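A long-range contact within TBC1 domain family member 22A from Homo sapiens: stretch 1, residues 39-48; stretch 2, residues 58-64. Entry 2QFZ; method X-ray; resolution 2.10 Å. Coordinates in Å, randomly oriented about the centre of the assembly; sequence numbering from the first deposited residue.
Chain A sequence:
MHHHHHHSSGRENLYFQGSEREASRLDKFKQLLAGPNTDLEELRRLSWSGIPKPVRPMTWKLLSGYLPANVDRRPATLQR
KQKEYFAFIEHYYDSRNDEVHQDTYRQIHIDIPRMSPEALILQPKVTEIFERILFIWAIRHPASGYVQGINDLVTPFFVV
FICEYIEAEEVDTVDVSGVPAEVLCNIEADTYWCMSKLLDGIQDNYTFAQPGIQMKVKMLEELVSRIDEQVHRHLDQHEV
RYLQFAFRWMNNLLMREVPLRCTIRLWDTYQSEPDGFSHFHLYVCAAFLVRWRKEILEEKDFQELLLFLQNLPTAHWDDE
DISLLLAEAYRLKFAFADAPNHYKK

Stretch 1 39-48: DLEELRRLSW
Stretch 2 (58-64) MTWKLLS

Two helical segments of one chain, spanning residues 40-47 and 58-63, the second continuing a helix that begins earlier in the chain, meet mainly through side chains; no hydrogen bond crosses between them. Their axes come within 10.8 Å and their N-to-C directions differ by 126°, a signed crossing of -126°, so they run obliquely antiparallel. The register is set where Leu-40 CA lies 7.0 Å from Leu-63 CA. Backbone torsions are helical throughout both, and the first helix opens after Asp-39 (phi/psi -79/102), whose t rotamer brings OD1 back to cap the free amides: Asp-39 OD1 accepts weakly from Glu-42 N at 3.4 Å and from Glu-41 N at 3.2 Å.

The organizing element is Leu-63, a knob seated among Leu-40, Leu-43, Arg-44 and Ser-47, the i, i+3, i+4, i+7 hole of a helix surface. Its CA-to-CB bond points sideways, but the m,t rotamer (chi1 -74°, chi2 176°) carries the end of the side chain nearer the first helix. Its two methyls reach different walls: Leu-63 CD2 lies 3.3 Å from Arg-44 CG and 4.0 Å from Leu-43 CD2, while Leu-63 CD1 lies 3.5 Å from Ser-47 OG. Leu-63 gives up 91 Å² of the 324 Å² buried in all.

Leu-40 and Leu-43 both point toward the second helix but use different rotamers. Leu-40 is m,t (-60°, 171°) and sets CD2 4.0 Å from Leu-62 CB. Leu-43, buried, is t,p (-169°, 65°); its CD2 also approaches Leu-62 CB, at 4.1 Å, and its CG rests 4.0 Å from Thr-59 CG2. Leu-62, itself m,t (-69°, 163°), thus offers its CB to both leucines.

Small residues suit the end of the contact near Ser-47. Ser-47, m at -66°, turns its hydroxyl back to its own helix, where Ser-47 OG donates to Leu-43 O at 2.8 Å. With its proton spent there, Ser-47 OG can sit in apolar company, 3.4 Å from Thr-59 CG2. Thr-59 is m at -56° and points toward the first helix; its CG2 methyl makes the closest approaches, and its hydroxyl is hydrogen-bonded elsewhere in the structure.

Arg-44 shows how a long charged residue can border such a contact. Its CA-to-CB bond is sideways; chi1 m (-74°) places Arg-44 CG 3.3 Å from Leu-63 CD2, and t values of chi2 and chi3 (-176°, -161°) extend the chain beyond it; chi4 is 100°. The rule is plain: leucines fill the middle, the hydroxyls of the small residues are satisfied without a hydrogen bond across the contact, and an arginine stem lines the border.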

# COMPACT_ATOMS: atom_id res chain seq x y z
N ASP A 39 9.59 -6.73 21.26
CA ASP A 39 9.63 -5.27 21.45
C ASP A 39 9.30 -4.61 20.10
O ASP A 39 10.16 -4.52 19.26
CB ASP A 39 11.00 -4.83 21.97
CG ASP A 39 11.10 -3.29 22.27
OD1 ASP A 39 10.18 -2.54 21.90
OD2 ASP A 39 12.11 -2.86 22.88
N LEU A 40 8.06 -4.14 19.93
CA LEU A 40 7.57 -3.61 18.64
C LEU A 40 8.19 -2.24 18.28
O LEU A 40 8.29 -1.90 17.09
CB LEU A 40 6.03 -3.54 18.60
CG LEU A 40 5.25 -4.84 18.77
CD1 LEU A 40 3.76 -4.56 18.94
CD2 LEU A 40 5.52 -5.82 17.63
N GLU A 41 8.63 -1.49 19.29
CA GLU A 41 9.40 -0.26 19.10
C GLU A 41 10.69 -0.57 18.37
O GLU A 41 10.97 0.02 17.31
CB GLU A 41 9.71 0.44 20.45
CG GLU A 41 10.74 1.59 20.36
N GLU A 42 11.46 -1.51 18.93
CA GLU A 42 12.66 -1.99 18.29
C GLU A 42 12.44 -2.62 16.91
O GLU A 42 13.24 -2.42 16.02
CB GLU A 42 13.43 -2.99 19.19
CG GLU A 42 14.34 -2.35 20.22
CD GLU A 42 15.04 -1.10 19.68
OE1 GLU A 42 15.94 -1.25 18.82
OE2 GLU A 42 14.65 0.02 20.10
N LEU A 43 11.39 -3.40 16.74
CA LEU A 43 11.06 -3.96 15.41
C LEU A 43 10.79 -2.86 14.35
O LEU A 43 11.30 -2.97 13.23
CB LEU A 43 9.83 -4.88 15.50
CG LEU A 43 9.47 -5.75 14.30
CD1 LEU A 43 10.56 -6.79 14.04
CD2 LEU A 43 8.08 -6.41 14.52
N ARG A 44 9.99 -1.86 14.73
CA ARG A 44 9.72 -0.65 13.89
C ARG A 44 10.96 0.09 13.48
O ARG A 44 11.10 0.43 12.31
CB ARG A 44 8.82 0.36 14.60
CG ARG A 44 7.42 -0.06 14.67
CD ARG A 44 6.55 1.00 15.27
NE ARG A 44 5.32 0.38 15.72
CZ ARG A 44 5.05 0.03 16.97
NH1 ARG A 44 5.92 0.31 17.95
NH2 ARG A 44 3.89 -0.55 17.26
N ARG A 45 11.85 0.36 14.45
CA ARG A 45 13.12 1.03 14.16
C ARG A 45 13.99 0.21 13.19
O ARG A 45 14.70 0.78 12.36
CB ARG A 45 13.88 1.33 15.46
CG ARG A 45 15.32 1.73 15.27
N LEU A 46 13.93 -1.12 13.27
CA LEU A 46 14.70 -1.94 12.32
C LEU A 46 14.00 -2.00 10.95
O LEU A 46 14.65 -1.99 9.93
CB LEU A 46 14.90 -3.36 12.83
CG LEU A 46 16.04 -3.65 13.80
CD1 LEU A 46 16.25 -5.15 13.86
CD2 LEU A 46 17.32 -2.95 13.42
N SER A 47 12.69 -2.09 10.95
CA SER A 47 11.90 -2.26 9.72
C SER A 47 11.93 -1.02 8.79
O SER A 47 11.67 -1.11 7.56
CB SER A 47 10.46 -2.61 10.12
OG SER A 47 10.40 -3.87 10.77
N TRP A 48 12.26 0.14 9.38
CA TRP A 48 12.23 1.43 8.67
C TRP A 48 13.15 1.33 7.48
O TRP A 48 12.81 1.80 6.42
CB TRP A 48 12.63 2.59 9.58
CG TRP A 48 12.19 3.98 9.09
CD1 TRP A 48 11.11 4.69 9.52
CD2 TRP A 48 12.82 4.77 8.09
NE1 TRP A 48 11.03 5.87 8.85
CE2 TRP A 48 12.07 5.95 7.96
CE3 TRP A 48 13.94 4.59 7.27
CZ2 TRP A 48 12.41 6.96 7.05
CZ3 TRP A 48 14.28 5.63 6.35
CH2 TRP A 48 13.50 6.78 6.25
N MET A 58 5.71 -12.27 8.68
CA MET A 58 5.39 -12.15 10.13
C MET A 58 5.64 -10.72 10.67
O MET A 58 4.93 -10.26 11.57
CB MET A 58 6.22 -13.16 10.93
CG MET A 58 5.98 -13.17 12.46
SD MET A 58 4.26 -13.33 13.04
CE MET A 58 3.81 -14.95 12.36
N THR A 59 6.69 -10.04 10.19
CA THR A 59 6.93 -8.64 10.58
C THR A 59 5.72 -7.74 10.24
O THR A 59 5.20 -7.05 11.11
CB THR A 59 8.24 -8.09 10.01
OG1 THR A 59 9.33 -8.92 10.41
CG2 THR A 59 8.53 -6.66 10.51
N TRP A 60 5.25 -7.78 8.99
CA TRP A 60 4.03 -7.03 8.62
C TRP A 60 2.82 -7.36 9.50
O TRP A 60 2.05 -6.46 9.93
CB TRP A 60 3.68 -7.28 7.15
CG TRP A 60 4.47 -6.51 6.16
CD1 TRP A 60 5.70 -5.98 6.34
CD2 TRP A 60 4.09 -6.20 4.80
NE1 TRP A 60 6.10 -5.31 5.21
CE2 TRP A 60 5.14 -5.43 4.25
CE3 TRP A 60 2.94 -6.40 4.05
CZ2 TRP A 60 5.08 -4.91 2.95
CZ3 TRP A 60 2.88 -5.90 2.75
CH2 TRP A 60 3.95 -5.17 2.22
N LYS A 61 2.62 -8.64 9.76
CA LYS A 61 1.57 -9.05 10.68
C LYS A 61 1.70 -8.48 12.08
O LYS A 61 0.69 -8.10 12.68
CB LYS A 61 1.43 -10.56 10.73
CG LYS A 61 0.88 -11.12 9.44
CD LYS A 61 0.80 -12.66 9.47
CE LYS A 61 0.90 -13.20 8.06
NZ LYS A 61 0.56 -14.64 8.04
N LEU A 62 2.91 -8.41 12.61
CA LEU A 62 3.09 -7.83 13.94
C LEU A 62 2.96 -6.30 13.97
O LEU A 62 2.32 -5.74 14.89
CB LEU A 62 4.41 -8.24 14.58
CG LEU A 62 4.47 -9.70 14.96
CD1 LEU A 62 5.94 -10.12 15.20
CD2 LEU A 62 3.55 -10.00 16.20
N LEU A 63 3.55 -5.63 12.98
CA LEU A 63 3.58 -4.17 12.92
C LEU A 63 2.19 -3.60 12.63
O LEU A 63 1.87 -2.54 13.12
CB LEU A 63 4.59 -3.68 11.87
CG LEU A 63 6.08 -3.78 12.19
CD1 LEU A 63 6.93 -3.32 10.99
CD2 LEU A 63 6.39 -2.96 13.40
N SER A 64 1.36 -4.33 11.90
CA SER A 64 -0.02 -3.93 11.69
C SER A 64 -0.97 -4.24 12.85
O SER A 64 -2.14 -3.86 12.80
CB SER A 64 -0.59 -4.65 10.50
OG SER A 64 -0.79 -6.01 10.86